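Local coordinates for JamJ (Lyngbya majuscula, PDB 5DOZ), which binds NADPH and, as an enoyl reductase domain of a polyketide synthase, probably uses it to form a cyclopropane ring on a carrier-protein-bound enoyl substrate, at residues L18-T23 against A320-Q325; I41-V46 against E79-I84; G155-I160 against G179-A184; L307-F312 against R332-M337. All coordinates share one frame; numbering follows the deposited sequence.

Interaction 1. Residues L18-T23 against A320-Q325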
loop_
_atom_site.group_PDB
_atom_site.type_symbol
_atom_site.label_atom_id
_atom_site.label_comp_id
_atom_site.label_asym_id
_atom_site.label_seq_id
_atom_site.Cartn_x
_atom_site.Cartn_y
_atom_site.Cartn_z
ATOM N N LEU A 18 -14.972 -11.528 -12.808
ATOM C CA LEU A 18 -14.720 -10.764 -14.039
ATOM C C LEU A 18 -14.778 -9.253 -13.786
ATOM O O LEU A 18 -15.714 -8.763 -13.151
ATOM C CB LEU A 18 -15.732 -11.146 -15.129
ATOM C CG LEU A 18 -15.820 -12.607 -15.594
ATOM C CD1 LEU A 18 -17.241 -12.953 -16.020
ATOM C CD2 LEU A 18 -14.826 -12.913 -16.709
ATOM N N LEU A 19 -13.784 -8.520 -14.289
ATOM C CA LEU A 19 -13.682 -7.074 -14.041
ATOM C C LEU A 19 -14.734 -6.263 -14.788
ATOM O O LEU A 19 -15.088 -5.159 -14.371
ATOM C CB LEU A 19 -12.279 -6.551 -14.381
ATOM C CG LEU A 19 -11.061 -7.149 -13.661
ATOM C CD1 LEU A 19 -9.803 -6.382 -14.032
ATOM C CD2 LEU A 19 -11.242 -7.168 -12.152
ATOM N N LYS A 20 -15.234 -6.830 -15.884
ATOM C CA LYS A 20 -16.230 -6.194 -16.747
ATOM C C LYS A 20 -17.481 -5.729 -15.992
ATOM O O LYS A 20 -18.092 -4.719 -16.357
ATOM C CB LYS A 20 -16.628 -7.162 -17.870
ATOM C CG LYS A 20 -17.512 -6.555 -18.946
ATOM C CD LYS A 20 -18.050 -7.613 -19.898
ATOM C CE LYS A 20 -19.238 -7.060 -20.672
ATOM N NZ LYS A 20 -19.641 -7.937 -21.802
ATOM N N ASN A 21 -17.844 -6.461 -14.940
ATOM C CA ASN A 21 -19.082 -6.208 -14.205
ATOM C C ASN A 21 -18.965 -5.192 -13.066
ATOM O O ASN A 21 -19.858 -5.108 -12.216
ATOM C CB ASN A 21 -19.677 -7.525 -13.695
ATOM C CG ASN A 21 -20.006 -8.487 -14.819
ATOM O OD1 ASN A 21 -20.843 -8.194 -15.676
ATOM N ND2 ASN A 21 -19.345 -9.640 -14.825
ATOM N N LEU A 22 -17.868 -4.434 -13.050
ATOM C CA LEU A 22 -17.704 -3.318 -12.121
ATOM C C LEU A 22 -18.621 -2.177 -12.548
ATOM O O LEU A 22 -18.483 -1.633 -13.647
ATOM C CB LEU A 22 -16.245 -2.847 -12.072
ATOM C CG LEU A 22 -15.244 -3.730 -11.315
ATOM C CD1 LEU A 22 -13.814 -3.402 -11.721
ATOM C CD2 LEU A 22 -15.429 -3.621 -9.808
ATOM N N THR A 23 -19.559 -1.828 -11.673
ATOM C CA THR A 23 -20.612 -0.883 -12.004
ATOM C C THR A 23 -20.752 0.180 -10.918
ATOM O O THR A 23 -20.643 -0.117 -9.728
ATOM C CB THR A 23 -21.962 -1.617 -12.202
ATOM O OG1 THR A 23 -21.784 -2.736 -13.089
ATOM C CG2 THR A 23 -23.032 -0.685 -12.777
ATOM N N ALA A 320 -9.127 0.993 -15.686
ATOM C CA ALA A 320 -8.209 1.370 -14.618
ATOM C C ALA A 320 -7.790 0.129 -13.829
ATOM O O ALA A 320 -6.605 -0.058 -13.566
ATOM C CB ALA A 320 -8.828 2.419 -13.698
ATOM N N PHE A 321 -8.768 -0.705 -13.465
ATOM C CA PHE A 321 -8.521 -2.001 -12.810
ATOM C C PHE A 321 -7.673 -2.927 -13.680
ATOM O O PHE A 321 -6.686 -3.480 -13.214
ATOM C CB PHE A 321 -9.841 -2.704 -12.465
ATOM C CG PHE A 321 -10.360 -2.421 -11.075
ATOM C CD1 PHE A 321 -10.827 -1.153 -10.725
ATOM C CD2 PHE A 321 -10.432 -3.447 -10.127
ATOM C CE1 PHE A 321 -11.319 -0.902 -9.448
ATOM C CE2 PHE A 321 -10.927 -3.203 -8.850
ATOM C CZ PHE A 321 -11.377 -1.930 -8.513
ATOM N N ARG A 322 -8.065 -3.094 -14.943
ATOM C CA ARG A 322 -7.335 -3.956 -15.887
ATOM C C ARG A 322 -5.870 -3.543 -16.040
ATOM O O ARG A 322 -4.982 -4.393 -16.118
ATOM C CB ARG A 322 -8.044 -3.988 -17.245
ATOM C CG ARG A 322 -9.300 -4.845 -17.228
ATOM C CD ARG A 322 -10.080 -4.833 -18.530
ATOM N NE ARG A 322 -11.092 -5.894 -18.521
ATOM C CZ ARG A 322 -12.193 -5.906 -19.266
ATOM N NH1 ARG A 322 -12.457 -4.911 -20.102
ATOM N NH2 ARG A 322 -13.040 -6.922 -19.168
ATOM N N TYR A 323 -5.627 -2.237 -16.055
ATOM C CA TYR A 323 -4.277 -1.688 -16.148
ATOM C C TYR A 323 -3.389 -2.090 -14.961
ATOM O O TYR A 323 -2.196 -2.371 -15.142
ATOM C CB TYR A 323 -4.342 -0.164 -16.276
ATOM C CG TYR A 323 -3.012 0.487 -16.567
ATOM C CD1 TYR A 323 -2.552 0.633 -17.876
ATOM C CD2 TYR A 323 -2.213 0.959 -15.534
ATOM C CE1 TYR A 323 -1.328 1.234 -18.139
ATOM C CE2 TYR A 323 -0.990 1.551 -15.787
ATOM C CZ TYR A 323 -0.551 1.688 -17.085
ATOM O OH TYR A 323 0.666 2.284 -17.312
ATOM N N LEU A 324 -3.958 -2.107 -13.756
ATOM C CA LEU A 324 -3.219 -2.560 -12.577
ATOM C C LEU A 324 -3.060 -4.084 -12.592
ATOM O O LEU A 324 -2.029 -4.609 -12.169
ATOM C CB LEU A 324 -3.879 -2.075 -11.271
ATOM C CG LEU A 324 -3.066 -2.232 -9.976
ATOM C CD1 LEU A 324 -1.957 -1.194 -9.875
ATOM C CD2 LEU A 324 -3.950 -2.154 -8.738
ATOM N N GLN A 325 -4.081 -4.784 -13.087
ATOM C CA GLN A 325 -4.027 -6.244 -13.248
ATOM C C GLN A 325 -2.895 -6.698 -14.172
ATOM O O GLN A 325 -2.184 -7.645 -13.857
ATOM C CB GLN A 325 -5.367 -6.789 -13.753
ATOM C CG GLN A 325 -5.436 -8.312 -13.805
ATOM C CD GLN A 325 -6.728 -8.824 -14.407
ATOM O OE1 GLN A 325 -7.253 -8.250 -15.358
ATOM N NE2 GLN A 325 -7.246 -9.914 -13.852
#
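Leu19 and Leu22 meet Phe321 and Arg322 where the turn leading into strand 22-26 lies against helix 317-326, a turn packed on a helix in the catalytic half of this medium-chain dehydrogenase/reductase fold. Leu19 has the most surface buried. Its CG stands anti to the carbonyl carbon (chi1 -58°), and CD1 is the branch that reaches the helix, 3.4 Å from Gln325 OE1, a contact and not a bond, and 4.0 Å from Phe321 CB. The Leu19 and Arg322 side chains run antiparallel alongside each other: Leu19 CD1 meets the aliphatic CG of Arg322 at 3.6 Å, while Leu19 CB lies obliquely by its guanidinium. Arg322 runs extended from CG to NE, which carries its NH2 back along the turn to 3.8 Å from Lys20 CB. No hydrogen bond joins the two segments; the turn is closed within itself by Leu22 N to Leu19 O. Leu11 of strand 9-13 and Ile51 of helix 48-54 also touch Phe321, enclosing the apolar part, whereas Lys20 and Gln325 lie on the exposed side. Leu22 crosses Phe321 at about a right angle and sets CD1 over one ring face, a CH-pi contact with CD1 3.7 Å from the Phe321 ring centroid and 15° off the normal.

Interaction 2. Residues I41-V46 against E79-I84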
loop_
_atom_site.group_PDB
_atom_site.type_symbol
_atom_site.label_atom_id
_atom_site.label_comp_id
_atom_site.label_asym_id
_atom_site.label_seq_id
_atom_site.Cartn_x
_atom_site.Cartn_y
_atom_site.Cartn_z
ATOM N N ILE A 41 -15.238 12.392 -1.690
ATOM C CA ILE A 41 -14.118 11.707 -2.336
ATOM C C ILE A 41 -13.755 12.362 -3.667
ATOM O O ILE A 41 -14.626 12.626 -4.497
ATOM C CB ILE A 41 -14.428 10.206 -2.564
ATOM C CG1 ILE A 41 -14.718 9.488 -1.235
ATOM C CG2 ILE A 41 -13.303 9.522 -3.329
ATOM C CD1 ILE A 41 -13.535 9.360 -0.290
ATOM N N GLN A 42 -12.465 12.605 -3.882
ATOM C CA GLN A 42 -12.028 13.288 -5.106
ATOM C C GLN A 42 -11.083 12.481 -6.003
ATOM O O GLN A 42 -11.073 12.671 -7.215
ATOM C CB GLN A 42 -11.454 14.678 -4.769
ATOM C CG GLN A 42 -12.457 15.533 -4.002
ATOM C CD GLN A 42 -12.146 17.010 -4.009
ATOM O OE1 GLN A 42 -11.720 17.569 -2.996
ATOM N NE2 GLN A 42 -12.364 17.658 -5.148
ATOM N N ALA A 43 -10.291 11.589 -5.410
ATOM C CA ALA A 43 -9.426 10.685 -6.188
ATOM C C ALA A 43 -9.077 9.430 -5.388
ATOM O O ALA A 43 -8.773 9.508 -4.199
ATOM C CB ALA A 43 -8.163 11.406 -6.664
ATOM N N VAL A 44 -9.126 8.275 -6.049
ATOM C CA VAL A 44 -8.953 6.985 -5.379
ATOM C C VAL A 44 -7.990 6.095 -6.154
ATOM O O VAL A 44 -8.215 5.800 -7.330
ATOM C CB VAL A 44 -10.291 6.221 -5.225
ATOM C CG1 VAL A 44 -10.127 5.034 -4.281
ATOM C CG2 VAL A 44 -11.405 7.133 -4.739
ATOM N N PRO A 45 -6.901 5.666 -5.501
ATOM C CA PRO A 45 -6.034 4.707 -6.172
ATOM C C PRO A 45 -6.616 3.294 -6.152
ATOM O O PRO A 45 -7.317 2.917 -5.204
ATOM C CB PRO A 45 -4.715 4.791 -5.393
ATOM C CG PRO A 45 -5.047 5.440 -4.096
ATOM C CD PRO A 45 -6.291 6.258 -4.295
ATOM N N VAL A 46 -6.367 2.541 -7.220
ATOM C CA VAL A 46 -6.723 1.131 -7.262
ATOM C C VAL A 46 -5.630 0.378 -6.517
ATOM O O VAL A 46 -4.442 0.548 -6.803
ATOM C CB VAL A 46 -6.796 0.578 -8.703
ATOM C CG1 VAL A 46 -7.505 -0.773 -8.714
ATOM C CG2 VAL A 46 -7.506 1.555 -9.629
ATOM N N GLU A 79 -8.167 3.651 0.413
ATOM C CA GLU A 79 -7.558 4.951 0.666
ATOM C C GLU A 79 -8.109 5.946 -0.356
ATOM O O GLU A 79 -8.648 5.536 -1.384
ATOM C CB GLU A 79 -6.032 4.862 0.532
ATOM C CG GLU A 79 -5.580 4.137 -0.729
ATOM C CD GLU A 79 -4.084 4.179 -0.968
ATOM O OE1 GLU A 79 -3.411 5.101 -0.456
ATOM O OE2 GLU A 79 -3.576 3.279 -1.682
ATOM N N ALA A 80 -7.950 7.243 -0.084
ATOM C CA ALA A 80 -8.412 8.301 -0.991
ATOM C C ALA A 80 -7.900 9.674 -0.565
ATOM O O ALA A 80 -7.256 9.826 0.467
ATOM C CB ALA A 80 -9.937 8.320 -1.061
ATOM N N VAL A 81 -8.193 10.673 -1.385
ATOM C CA VAL A 81 -8.052 12.060 -0.981
ATOM C C VAL A 81 -9.413 12.714 -1.208
ATOM O O VAL A 81 -10.199 12.238 -2.026
ATOM C CB VAL A 81 -6.922 12.779 -1.756
ATOM C CG1 VAL A 81 -7.256 12.901 -3.238
ATOM C CG2 VAL A 81 -6.642 14.151 -1.152
ATOM N N GLY A 82 -9.703 13.777 -0.465
ATOM C CA GLY A 82 -10.954 14.491 -0.639
ATOM C C GLY A 82 -11.106 15.671 0.294
ATOM O O GLY A 82 -10.122 16.196 0.816
ATOM N N VAL A 83 -12.351 16.082 0.503
ATOM C CA VAL A 83 -12.647 17.264 1.298
ATOM C C VAL A 83 -13.769 16.951 2.284
ATOM O O VAL A 83 -14.775 16.333 1.932
ATOM C CB VAL A 83 -12.939 18.508 0.403
ATOM C CG1 VAL A 83 -14.088 18.247 -0.568
ATOM C CG2 VAL A 83 -13.204 19.753 1.241
ATOM N N ILE A 84 -13.561 17.358 3.530
ATOM C CA ILE A 84 -14.546 17.170 4.588
ATOM C C ILE A 84 -15.797 18.020 4.328
ATOM O O ILE A 84 -15.711 19.233 4.116
ATOM C CB ILE A 84 -13.925 17.479 5.970
ATOM C CG1 ILE A 84 -12.783 16.487 6.268
ATOM C CG2 ILE A 84 -14.989 17.461 7.062
ATOM C CD1 ILE A 84 -12.118 16.669 7.618
#
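Val81 is paired with two residues of the other strand, Gln42 and Ala43, a classic beta bulge in the antiparallel run of strand 37-45 against strand 79-87. Val81 O accepts two N-H groups: Gln42 N at 3.0 Å and Ala43 N in a weak bond at 3.4 Å. The return bond, Val81 N to Ala43 O, is 3.1 Å and nearly straight at 162°. Register shifts by one residue between the Ile41-Gly82 and Ala43-Val81 pairs. Gly82 suits the close approach, since a beta carbon on it would press against Ile41 CA.

Packing is tight round Pro45 and Glu79. Pro45 crosses Glu79 at about a right angle, its CG resting 3.5 Å from Glu79 CD, against the carboxylate carbon. On the Glu79 carboxylate, OE2 takes a salt bridge from Arg332 and a hydrogen bond from Asn47, and OE1 accepts from Ile137 N, which together fix its rotation. An alanine in place of Glu79 would probably leave Arg332 NH1 without its carboxylate partner and open a gap beside the Pro45 ring. From farther along the pairing, Ile41 CD1 reaches back to Ala80 CB at 3.8 Å.

The other end is looser. Partly exposed Gln42 reaches over to partly exposed Val83, with Gln42 OE1 3.5 Å from Val83 CG1 and no polar bond between them. Bulged antiparallel pairing of this kind belongs here to the GroES-like catalytic domain of medium-chain dehydrogenases/reductases.

Interaction 3. Residues G155-I160 against G179-A184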
loop_
_atom_site.group_PDB
_atom_site.type_symbol
_atom_site.label_atom_id
_atom_site.label_comp_id
_atom_site.label_asym_id
_atom_site.label_seq_id
_atom_site.Cartn_x
_atom_site.Cartn_y
_atom_site.Cartn_z
ATOM N N GLY A 155 23.704 2.753 6.066
ATOM C CA GLY A 155 24.812 1.818 5.908
ATOM C C GLY A 155 24.343 0.382 5.784
ATOM O O GLY A 155 25.116 -0.503 5.403
ATOM N N GLU A 156 23.075 0.149 6.111
ATOM C CA GLU A 156 22.488 -1.181 6.006
ATOM C C GLU A 156 21.989 -1.432 4.593
ATOM O O GLU A 156 21.613 -0.500 3.874
ATOM C CB GLU A 156 21.356 -1.368 7.016
ATOM C CG GLU A 156 21.817 -1.347 8.466
ATOM C CD GLU A 156 20.795 -1.945 9.416
ATOM O OE1 GLU A 156 19.658 -1.423 9.491
ATOM O OE2 GLU A 156 21.134 -2.939 10.095
ATOM N N ARG A 157 22.005 -2.696 4.190
ATOM C CA ARG A 157 21.569 -3.065 2.848
ATOM C C ARG A 157 20.166 -3.647 2.905
ATOM O O ARG A 157 19.877 -4.507 3.736
ATOM C CB ARG A 157 22.568 -4.030 2.201
ATOM C CG ARG A 157 23.977 -3.453 2.125
ATOM C CD ARG A 157 24.940 -4.321 1.326
ATOM N NE ARG A 157 25.277 -5.567 2.011
ATOM C CZ ARG A 157 26.209 -5.690 2.953
ATOM N NH1 ARG A 157 26.921 -4.643 3.356
ATOM N NH2 ARG A 157 26.424 -6.873 3.502
ATOM N N VAL A 158 19.292 -3.136 2.040
ATOM C CA VAL A 158 17.896 -3.563 1.996
ATOM C C VAL A 158 17.507 -4.053 0.601
ATOM O O VAL A 158 17.836 -3.422 -0.404
ATOM C CB VAL A 158 16.924 -2.448 2.486
ATOM C CG1 VAL A 158 17.021 -1.190 1.630
ATOM C CG2 VAL A 158 15.487 -2.954 2.540
ATOM N N LEU A 159 16.821 -5.192 0.554
ATOM C CA LEU A 159 16.228 -5.678 -0.686
ATOM C C LEU A 159 14.735 -5.364 -0.720
ATOM O O LEU A 159 13.996 -5.701 0.210
ATOM C CB LEU A 159 16.467 -7.183 -0.873
ATOM C CG LEU A 159 15.677 -7.912 -1.977
ATOM C CD1 LEU A 159 16.140 -7.483 -3.365
ATOM C CD2 LEU A 159 15.775 -9.424 -1.819
ATOM N N ILE A 160 14.308 -4.710 -1.797
ATOM C CA ILE A 160 12.894 -4.438 -2.038
ATOM C C ILE A 160 12.458 -5.144 -3.325
ATOM O O ILE A 160 12.939 -4.812 -4.415
ATOM C CB ILE A 160 12.606 -2.920 -2.137
ATOM C CG1 ILE A 160 13.073 -2.194 -0.865
ATOM C CG2 ILE A 160 11.118 -2.671 -2.379
ATOM C CD1 ILE A 160 13.310 -0.707 -1.047
ATOM N N GLY A 179 19.476 6.584 4.029
ATOM C CA GLY A 179 20.897 6.277 3.836
ATOM C C GLY A 179 21.236 4.809 3.655
ATOM O O GLY A 179 22.411 4.445 3.609
ATOM N N ALA A 180 20.206 3.969 3.556
ATOM C CA ALA A 180 20.381 2.541 3.304
ATOM C C ALA A 180 20.792 2.293 1.858
ATOM O O ALA A 180 20.562 3.136 0.986
ATOM C CB ALA A 180 19.099 1.786 3.622
ATOM N N GLU A 181 21.398 1.132 1.621
ATOM C CA GLU A 181 21.831 0.711 0.293
ATOM C C GLU A 181 20.768 -0.202 -0.319
ATOM O O GLU A 181 20.564 -1.320 0.149
ATOM C CB GLU A 181 23.183 -0.013 0.389
ATOM C CG GLU A 181 23.879 -0.224 -0.950
ATOM C CD GLU A 181 25.215 -0.934 -0.832
ATOM O OE1 GLU A 181 26.042 -0.547 0.026
ATOM O OE2 GLU A 181 25.451 -1.877 -1.621
ATOM N N VAL A 182 20.096 0.285 -1.363
ATOM C CA VAL A 182 18.968 -0.416 -1.976
ATOM C C VAL A 182 19.390 -1.464 -3.010
ATOM O O VAL A 182 20.225 -1.204 -3.881
ATOM C CB VAL A 182 17.963 0.575 -2.619
ATOM C CG1 VAL A 182 16.833 -0.163 -3.329
ATOM C CG2 VAL A 182 17.389 1.513 -1.572
ATOM N N PHE A 183 18.799 -2.652 -2.885
ATOM C CA PHE A 183 18.878 -3.704 -3.893
ATOM C C PHE A 183 17.459 -3.933 -4.416
ATOM O O PHE A 183 16.566 -4.330 -3.665
ATOM C CB PHE A 183 19.445 -4.989 -3.277
ATOM C CG PHE A 183 20.915 -4.914 -2.935
ATOM C CD1 PHE A 183 21.384 -4.031 -1.967
ATOM C CD2 PHE A 183 21.832 -5.746 -3.576
ATOM C CE1 PHE A 183 22.735 -3.967 -1.654
ATOM C CE2 PHE A 183 23.188 -5.690 -3.263
ATOM C CZ PHE A 183 23.639 -4.797 -2.302
ATOM N N ALA A 184 17.237 -3.657 -5.696
ATOM C CA ALA A 184 15.888 -3.739 -6.255
ATOM C C ALA A 184 15.732 -4.874 -7.262
ATOM O O ALA A 184 16.689 -5.265 -7.925
ATOM C CB ALA A 184 15.489 -2.408 -6.878
#
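Arg157 lies beside Glu181 and Phe183, all three on one face of the parallel sheet and pointing the same way. Along the arginine, CB is 3.9 Å from Phe183 CE1, CG is equally close to Glu181 CB, and CD is 3.7 Å from Phe183 CE1, coming obliquely at the ring. A bend about CG-CD (chi3 -70°) turns NE and the guanidinium away from Glu181: Arg157 NE is 5.2 Å from Glu181 OE2, no salt bridge, and instead donates to Gly222 O. An alanine in place of Arg157 would probably leave Gly222 O without this donor and uncover the CE1 side of Phe183.

The strands form the first beta-alpha-beta crossover of the Rossmann-type cofactor domain, joined through helix 166-177. Gly179, at positive phi, ends that helix in a Schellman motif. Pairing then runs from Glu181 N to Glu156 O (2.8 Å) and from Val158 N to Glu181 O, and on through Phe183 N to Val158 O and Ile160 N to Phe183 O. On the opposite face, Val158 CG1 packs on Ala180 CB and Val182 CG2, and both valines touch Ala175 of the crossover helix. Leu159, its CG anti to the backbone N (chi1 168°), brings CD1 to 3.2 Å from Phe183 O.

Interaction 4. Residues L307-F312 against R332-M337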
loop_
_atom_site.group_PDB
_atom_site.type_symbol
_atom_site.label_atom_id
_atom_site.label_comp_id
_atom_site.label_asym_id
_atom_site.label_seq_id
_atom_site.Cartn_x
_atom_site.Cartn_y
_atom_site.Cartn_z
ATOM N N LEU A 307 4.508 9.580 -5.665
ATOM C CA LEU A 307 4.935 8.558 -6.605
ATOM C C LEU A 307 4.588 8.950 -8.044
ATOM O O LEU A 307 3.744 9.821 -8.269
ATOM C CB LEU A 307 4.294 7.208 -6.252
ATOM C CG LEU A 307 4.507 6.639 -4.842
ATOM C CD1 LEU A 307 3.813 5.297 -4.717
ATOM C CD2 LEU A 307 5.982 6.521 -4.485
ATOM N N VAL A 308 5.254 8.312 -9.004
ATOM C CA VAL A 308 4.857 8.382 -10.409
ATOM C C VAL A 308 3.486 7.729 -10.537
ATOM O O VAL A 308 3.223 6.687 -9.922
ATOM C CB VAL A 308 5.876 7.661 -11.324
ATOM C CG1 VAL A 308 5.335 7.503 -12.742
ATOM C CG2 VAL A 308 7.202 8.416 -11.347
ATOM N N TYR A 309 2.605 8.338 -11.320
ATOM C CA TYR A 309 1.248 7.820 -11.437
ATOM C C TYR A 309 0.648 8.015 -12.822
ATOM O O TYR A 309 1.037 8.921 -13.558
ATOM C CB TYR A 309 0.338 8.449 -10.368
ATOM C CG TYR A 309 0.064 9.917 -10.586
ATOM C CD1 TYR A 309 0.984 10.888 -10.190
ATOM C CD2 TYR A 309 -1.116 10.340 -11.201
ATOM C CE1 TYR A 309 0.738 12.238 -10.404
ATOM C CE2 TYR A 309 -1.368 11.683 -11.414
ATOM C CZ TYR A 309 -0.441 12.624 -11.010
ATOM O OH TYR A 309 -0.692 13.955 -11.221
ATOM N N LYS A 310 -0.298 7.145 -13.157
ATOM C CA LYS A 310 -1.172 7.319 -14.308
ATOM C C LYS A 310 -2.594 7.548 -13.787
ATOM O O LYS A 310 -2.995 6.957 -12.774
ATOM C CB LYS A 310 -1.112 6.088 -15.223
ATOM C CG LYS A 310 -1.965 6.196 -16.481
ATOM C CD LYS A 310 -1.701 5.066 -17.471
ATOM C CE LYS A 310 -2.663 5.166 -18.650
ATOM N NZ LYS A 310 -2.312 4.273 -19.790
ATOM N N THR A 311 -3.345 8.398 -14.487
ATOM C CA THR A 311 -4.706 8.771 -14.104
ATOM C C THR A 311 -5.752 8.209 -15.067
ATOM O O THR A 311 -5.545 8.214 -16.280
ATOM C CB THR A 311 -4.853 10.310 -14.050
ATOM O OG1 THR A 311 -4.147 10.816 -12.910
ATOM C CG2 THR A 311 -6.307 10.731 -13.949
ATOM N N PHE A 312 -6.871 7.744 -14.507
ATOM C CA PHE A 312 -8.058 7.340 -15.261
ATOM C C PHE A 312 -9.291 8.119 -14.771
ATOM O O PHE A 312 -9.417 8.373 -13.572
ATOM C CB PHE A 312 -8.324 5.843 -15.076
ATOM C CG PHE A 312 -7.328 4.944 -15.765
ATOM C CD1 PHE A 312 -6.146 4.575 -15.131
ATOM C CD2 PHE A 312 -7.589 4.443 -17.040
ATOM C CE1 PHE A 312 -5.234 3.744 -15.760
ATOM C CE2 PHE A 312 -6.679 3.612 -17.676
ATOM C CZ PHE A 312 -5.501 3.258 -17.033
ATOM N N ARG A 332 1.737 4.352 -9.096
ATOM C CA ARG A 332 0.324 4.306 -8.714
ATOM C C ARG A 332 -0.659 4.504 -9.873
ATOM O O ARG A 332 -0.364 5.196 -10.851
ATOM C CB ARG A 332 0.036 5.346 -7.620
ATOM C CG ARG A 332 0.096 4.802 -6.199
ATOM C CD ARG A 332 -1.164 4.005 -5.912
ATOM N NE ARG A 332 -1.373 3.660 -4.507
ATOM C CZ ARG A 332 -1.239 2.432 -4.015
ATOM N NH1 ARG A 332 -1.487 2.204 -2.733
ATOM N NH2 ARG A 332 -0.857 1.428 -4.798
ATOM N N VAL A 333 -1.829 3.882 -9.737
ATOM C CA VAL A 333 -2.939 4.042 -10.674
ATOM C C VAL A 333 -4.084 4.715 -9.921
ATOM O O VAL A 333 -4.604 4.158 -8.947
ATOM C CB VAL A 333 -3.399 2.684 -11.248
ATOM C CG1 VAL A 333 -4.581 2.862 -12.192
ATOM C CG2 VAL A 333 -2.246 1.975 -11.950
ATOM N N VAL A 334 -4.469 5.909 -10.373
ATOM C CA VAL A 334 -5.383 6.776 -9.615
ATOM C C VAL A 334 -6.627 7.139 -10.424
ATOM O O VAL A 334 -6.528 7.573 -11.571
ATOM C CB VAL A 334 -4.676 8.077 -9.155
ATOM C CG1 VAL A 334 -5.578 8.902 -8.237
ATOM C CG2 VAL A 334 -3.353 7.766 -8.459
ATOM N N VAL A 335 -7.796 6.953 -9.811
ATOM C CA VAL A 335 -9.067 7.291 -10.430
ATOM C C VAL A 335 -9.589 8.620 -9.887
ATOM O O VAL A 335 -9.670 8.809 -8.673
ATOM C CB VAL A 335 -10.126 6.189 -10.195
ATOM C CG1 VAL A 335 -11.473 6.605 -10.767
ATOM C CG2 VAL A 335 -9.684 4.863 -10.806
ATOM N N THR A 336 -9.935 9.533 -10.791
ATOM C CA THR A 336 -10.604 10.779 -10.422
ATOM C C THR A 336 -12.106 10.542 -10.314
ATOM O O THR A 336 -12.675 9.792 -11.104
ATOM C CB THR A 336 -10.361 11.884 -11.467
ATOM O OG1 THR A 336 -10.817 11.437 -12.750
ATOM C CG2 THR A 336 -8.882 12.230 -11.551
ATOM N N MET A 337 -12.743 11.184 -9.338
ATOM C CA MET A 337 -14.187 11.044 -9.148
ATOM C C MET A 337 -14.962 12.219 -9.764
ATOM O O MET A 337 -14.395 13.304 -9.945
ATOM C CB MET A 337 -14.522 10.868 -7.660
ATOM C CG MET A 337 -13.907 9.617 -7.037
ATOM S SD MET A 337 -14.611 8.066 -7.634
ATOM C CE MET A 337 -16.189 8.103 -6.786
#
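Parallel strand pairing joins Tyr309-Phe312 to Arg332-Val335 in the mixed sheet of the catalytic half, close to the bound NADPH. The short strand axes approach to 4.8 Å at 25°, and five backbone hydrogen bonds tie them. Arg332 N to Val308 O opens the series at 2.9 Å. Lys310 then bonds Arg332 O through its N and Val334 N through its O; Phe312 likewise uses its N for Val334 O and its O for Thr336 N. Thr336 OG1 adds a weak bond to Phe312 O at 3.5 Å.

The two strands and the intervening helix 317-326 make a beta-alpha-beta unit, and the side chains of Phe312 and Val333 lie on the face that this helix covers. Phe312 has the most surface buried here. Its CG lies anti to the carbonyl carbon (chi1 -71°), and the ring crosses Val333 obliquely, with CE1 3.7 Å from Val333 CG1. Tyr323 and Ala320 of the helix meet the same phenylalanine.

On the opposite face, Tyr309 CB packs 4.2 Å from Val334 CG2, and Thr311 CG2 meets Thr336 CG2 at 3.8 Å, the two threonines crossing at about a right angle. Ile130 of helix 129-132 touches all four of these residues. Arg332, which belongs to the NADPH pocket, has its CG 4.0 Å from Leu307 CD1. At its tip, NH1 is taken by Glu79, while NH2 makes a long, weak ion pair with NADPH O2N.

Overall arrangement
Interactions 1, 2 and 4 lie in the catalytic half, whereas interaction 3 sits in the cofactor domain, about 27 to 34 Å from them between centres. Interaction 2 is the buried one; the other three are partly buried. Interactions 2 and 4 share a sheet, since strands 37-45 and 332-336 are neighbours, joined by a probable backbone hydrogen bond of 2.7 Å from Val44 N to Val335 O. Helix 317-326 connects interactions 1 and 4, with Ala320 CB 3.6 Å from Phe312 CG. Interaction 1 has no hydrogen bond across it and rests mainly on apolar and CH-pi packing, while the others rest on backbone pairing: antiparallel and bulged in interaction 2, parallel in interactions 3 and 4.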